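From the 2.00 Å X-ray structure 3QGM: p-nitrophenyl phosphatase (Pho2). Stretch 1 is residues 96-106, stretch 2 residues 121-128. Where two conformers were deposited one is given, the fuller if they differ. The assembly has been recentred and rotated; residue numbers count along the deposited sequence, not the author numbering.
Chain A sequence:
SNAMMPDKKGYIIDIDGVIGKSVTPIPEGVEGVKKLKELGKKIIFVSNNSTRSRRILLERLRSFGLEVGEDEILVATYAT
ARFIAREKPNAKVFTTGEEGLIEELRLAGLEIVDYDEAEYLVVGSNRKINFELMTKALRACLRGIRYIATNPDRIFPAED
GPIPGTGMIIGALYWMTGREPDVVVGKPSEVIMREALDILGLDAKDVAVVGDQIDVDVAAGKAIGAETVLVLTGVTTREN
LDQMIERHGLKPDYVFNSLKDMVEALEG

Stretch 1 96-106: TGEEGLIEELR
Stretch 2 (121-128) LVVGSNRK

This contact joins the loop leading into a helix to the end of a strand and the loop beyond it, with hydrogen bonds along the loops and a small apolar patch under the helix. Stretch 1 runs as loop through Glu98, the N-cap, and is helical from Glu99; stretch 2 is strand through Val123, then loop. The register sets Thr96 against Val123, CA to CA 5.2 Å, and Gly97 against Gly124, CA to CA 4.3 Å.

Thr96 (phi/psi -89/-2, chi1 p) ties the junction through three groups. Its N donates to Val122 O at 3.1 Å, its OG1 donates to Gly124 O at 2.9 Å, and its O accepts from Asn126 ND2 at 2.7 Å. Asn126 (-147/117, chi1 t, chi2 -28°) uses its other amide atom within its own loop, where OD1 accepts from Lys128 N at 2.8 Å.

Leu101 CD2 leaves no room for a side chain at either glycine: an ideal CB on Gly97 would lie 2.5 Å from Leu101 CD2, and one on Gly124 2.8 Å from that same Leu101 CD2. Gly97 is extended at -88/178, Gly124 at -135/158.

Glu98 (-88/-177; chi1 m, chi2 t, chi3 3°) points its CA-to-CB bond sideways, yet its carboxylate reaches the second loop, where OE2 accepts from Arg127 N at 2.7 Å with a nearly straight angle of 168°. Water 1 bridges Glu98 N, 2.8 Å from its O, and Ser125 O, 2.4 Å from it; the O of water 2 lies 3.0 Å from Glu98 OE2 and 2.9 Å from Ser125 OG, linking the two.

Along the helix, Leu101 (t, p) and Leu105 (m, t) recur one turn apart and point toward the strand. Their CD2 atoms approach Val122 CG1 (chi1 t) at 4.1 Å from Leu101 and 4.3 Å from Leu105, so one valine methyl meets both leucines.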

# COMPACT_ATOMS: atom_id res chain seq x y z
N THR A 96 8.14 3.96 11.25
CA THR A 96 6.87 4.54 10.83
C THR A 96 5.86 4.49 11.99
O THR A 96 4.75 4.99 11.87
CB THR A 96 6.24 3.79 9.64
OG1 THR A 96 6.00 2.42 10.01
CG2 THR A 96 7.13 3.81 8.41
N GLY A 97 6.28 3.91 13.11
CA GLY A 97 5.36 3.44 14.12
C GLY A 97 4.98 4.49 15.14
O GLY A 97 5.42 5.62 15.08
N GLU A 98 4.10 4.09 16.05
CA GLU A 98 3.56 5.00 17.06
C GLU A 98 4.44 5.05 18.34
O GLU A 98 5.49 4.40 18.41
CB GLU A 98 2.15 4.55 17.43
CG GLU A 98 1.14 4.64 16.28
CD GLU A 98 -0.27 4.60 16.75
OE1 GLU A 98 -0.47 4.55 17.98
OE2 GLU A 98 -1.18 4.58 15.89
N GLU A 99 3.99 5.79 19.34
CA GLU A 99 4.85 6.04 20.51
C GLU A 99 5.28 4.80 21.29
O GLU A 99 6.36 4.76 21.82
CB GLU A 99 4.19 7.05 21.46
CG GLU A 99 3.88 8.27 20.70
CD GLU A 99 3.92 9.51 21.48
OE1 GLU A 99 3.40 9.52 22.61
OE2 GLU A 99 4.47 10.47 20.92
N GLY A 100 4.42 3.82 21.37
CA GLY A 100 4.75 2.61 22.09
C GLY A 100 5.82 1.79 21.41
O GLY A 100 6.60 1.11 22.10
N LEU A 101 5.89 1.82 20.08
CA LEU A 101 6.99 1.18 19.40
C LEU A 101 8.30 1.94 19.61
O LEU A 101 9.34 1.33 19.94
CB LEU A 101 6.71 1.03 17.93
CG LEU A 101 7.81 0.42 17.09
CD1 LEU A 101 8.31 -0.94 17.63
CD2 LEU A 101 7.30 0.27 15.63
N ILE A 102 8.23 3.26 19.47
CA ILE A 102 9.39 4.13 19.66
C ILE A 102 9.93 3.90 21.07
O ILE A 102 11.12 3.80 21.27
CB ILE A 102 8.98 5.59 19.50
CG1 ILE A 102 8.55 5.90 18.03
CG2 ILE A 102 10.10 6.50 19.95
CD1 ILE A 102 7.98 7.28 17.85
N GLU A 103 9.03 3.85 22.04
CA GLU A 103 9.40 3.58 23.43
C GLU A 103 10.22 2.31 23.55
O GLU A 103 11.25 2.32 24.22
CB GLU A 103 8.18 3.50 24.34
CG GLU A 103 8.52 3.54 25.82
CD GLU A 103 7.64 4.46 26.64
OE1 GLU A 103 6.42 4.55 26.42
OE2 GLU A 103 8.21 5.12 27.49
N GLU A 104 9.73 1.20 22.95
CA GLU A 104 10.41 -0.09 23.11
C GLU A 104 11.72 -0.05 22.36
O GLU A 104 12.72 -0.60 22.79
CB GLU A 104 9.53 -1.25 22.61
CG GLU A 104 8.29 -1.52 23.48
CD GLU A 104 8.64 -2.10 24.89
OE1 GLU A 104 9.80 -2.49 25.10
OE2 GLU A 104 7.75 -2.20 25.77
N LEU A 105 11.74 0.65 21.24
CA LEU A 105 13.00 0.84 20.53
C LEU A 105 14.04 1.54 21.42
O LEU A 105 15.18 1.11 21.48
CB LEU A 105 12.79 1.59 19.24
CG LEU A 105 12.09 0.85 18.10
CD1 LEU A 105 11.76 1.88 17.09
CD2 LEU A 105 12.93 -0.33 17.45
N ARG A 106 13.66 2.63 22.07
CA ARG A 106 14.55 3.35 22.98
C ARG A 106 14.89 2.52 24.19
O ARG A 106 16.05 2.45 24.60
CB ARG A 106 13.98 4.69 23.43
CG ARG A 106 14.17 5.78 22.42
CD ARG A 106 14.63 7.16 23.03
NE ARG A 106 14.79 8.18 21.98
CZ ARG A 106 13.76 8.74 21.38
NH1 ARG A 106 12.55 8.37 21.74
NH2 ARG A 106 13.93 9.66 20.45
N LEU A 121 15.09 0.15 8.97
CA LEU A 121 13.75 0.60 8.80
C LEU A 121 12.83 -0.32 9.60
O LEU A 121 12.82 -1.51 9.39
CB LEU A 121 13.37 0.59 7.28
CG LEU A 121 11.90 0.78 6.89
CD1 LEU A 121 11.35 2.13 7.45
CD2 LEU A 121 11.70 0.60 5.29
N VAL A 122 12.05 0.26 10.51
CA VAL A 122 11.15 -0.46 11.39
C VAL A 122 9.71 -0.02 11.09
O VAL A 122 9.34 1.13 11.27
CB VAL A 122 11.53 -0.21 12.87
CG1 VAL A 122 10.69 -1.05 13.81
CG2 VAL A 122 13.01 -0.51 13.07
N VAL A 123 8.93 -0.93 10.53
CA VAL A 123 7.61 -0.59 10.06
C VAL A 123 6.64 -1.11 11.09
O VAL A 123 6.65 -2.27 11.40
CB VAL A 123 7.36 -1.24 8.68
CG1 VAL A 123 5.88 -1.35 8.43
CG2 VAL A 123 8.07 -0.43 7.56
N GLY A 124 5.88 -0.22 11.69
CA GLY A 124 4.76 -0.56 12.54
C GLY A 124 3.59 0.35 12.13
O GLY A 124 3.80 1.42 11.55
N SER A 125 2.37 -0.09 12.45
CA SER A 125 1.19 0.69 12.19
C SER A 125 1.24 2.06 12.83
O SER A 125 1.84 2.21 13.91
CB SER A 125 -0.04 -0.02 12.71
OG SER A 125 -1.17 0.55 12.12
N ASN A 126 0.63 3.04 12.19
CA ASN A 126 0.52 4.41 12.73
C ASN A 126 -0.78 5.10 12.32
O ASN A 126 -1.00 5.40 11.11
CB ASN A 126 1.71 5.22 12.23
CG ASN A 126 1.96 6.46 13.05
OD1 ASN A 126 1.03 7.02 13.62
ND2 ASN A 126 3.20 6.91 13.07
N ARG A 127 -1.61 5.42 13.32
CA ARG A 127 -2.87 6.09 13.10
C ARG A 127 -2.62 7.52 12.58
O ARG A 127 -3.50 8.15 12.04
CB ARG A 127 -3.66 6.10 14.44
CG ARG A 127 -5.17 6.28 14.32
CD ARG A 127 -5.86 6.11 15.69
NE ARG A 127 -5.32 7.02 16.70
CZ ARG A 127 -5.58 8.32 16.77
NH1 ARG A 127 -6.38 8.91 15.88
NH2 ARG A 127 -5.02 9.05 17.75
N LYS A 128 -1.40 8.01 12.73
CA LYS A 128 -0.98 9.31 12.24
C LYS A 128 -0.16 9.20 10.94
O LYS A 128 0.55 10.15 10.56
CB LYS A 128 -0.21 10.05 13.33
CG LYS A 128 -1.10 10.58 14.44
CD LYS A 128 -0.32 11.44 15.50
CE LYS A 128 -1.27 12.15 16.54
NZ LYS A 128 -1.28 11.53 17.94
O HOH W 1 3.45 1.45 15.55
O HOH W 2 -1.90 1.98 14.54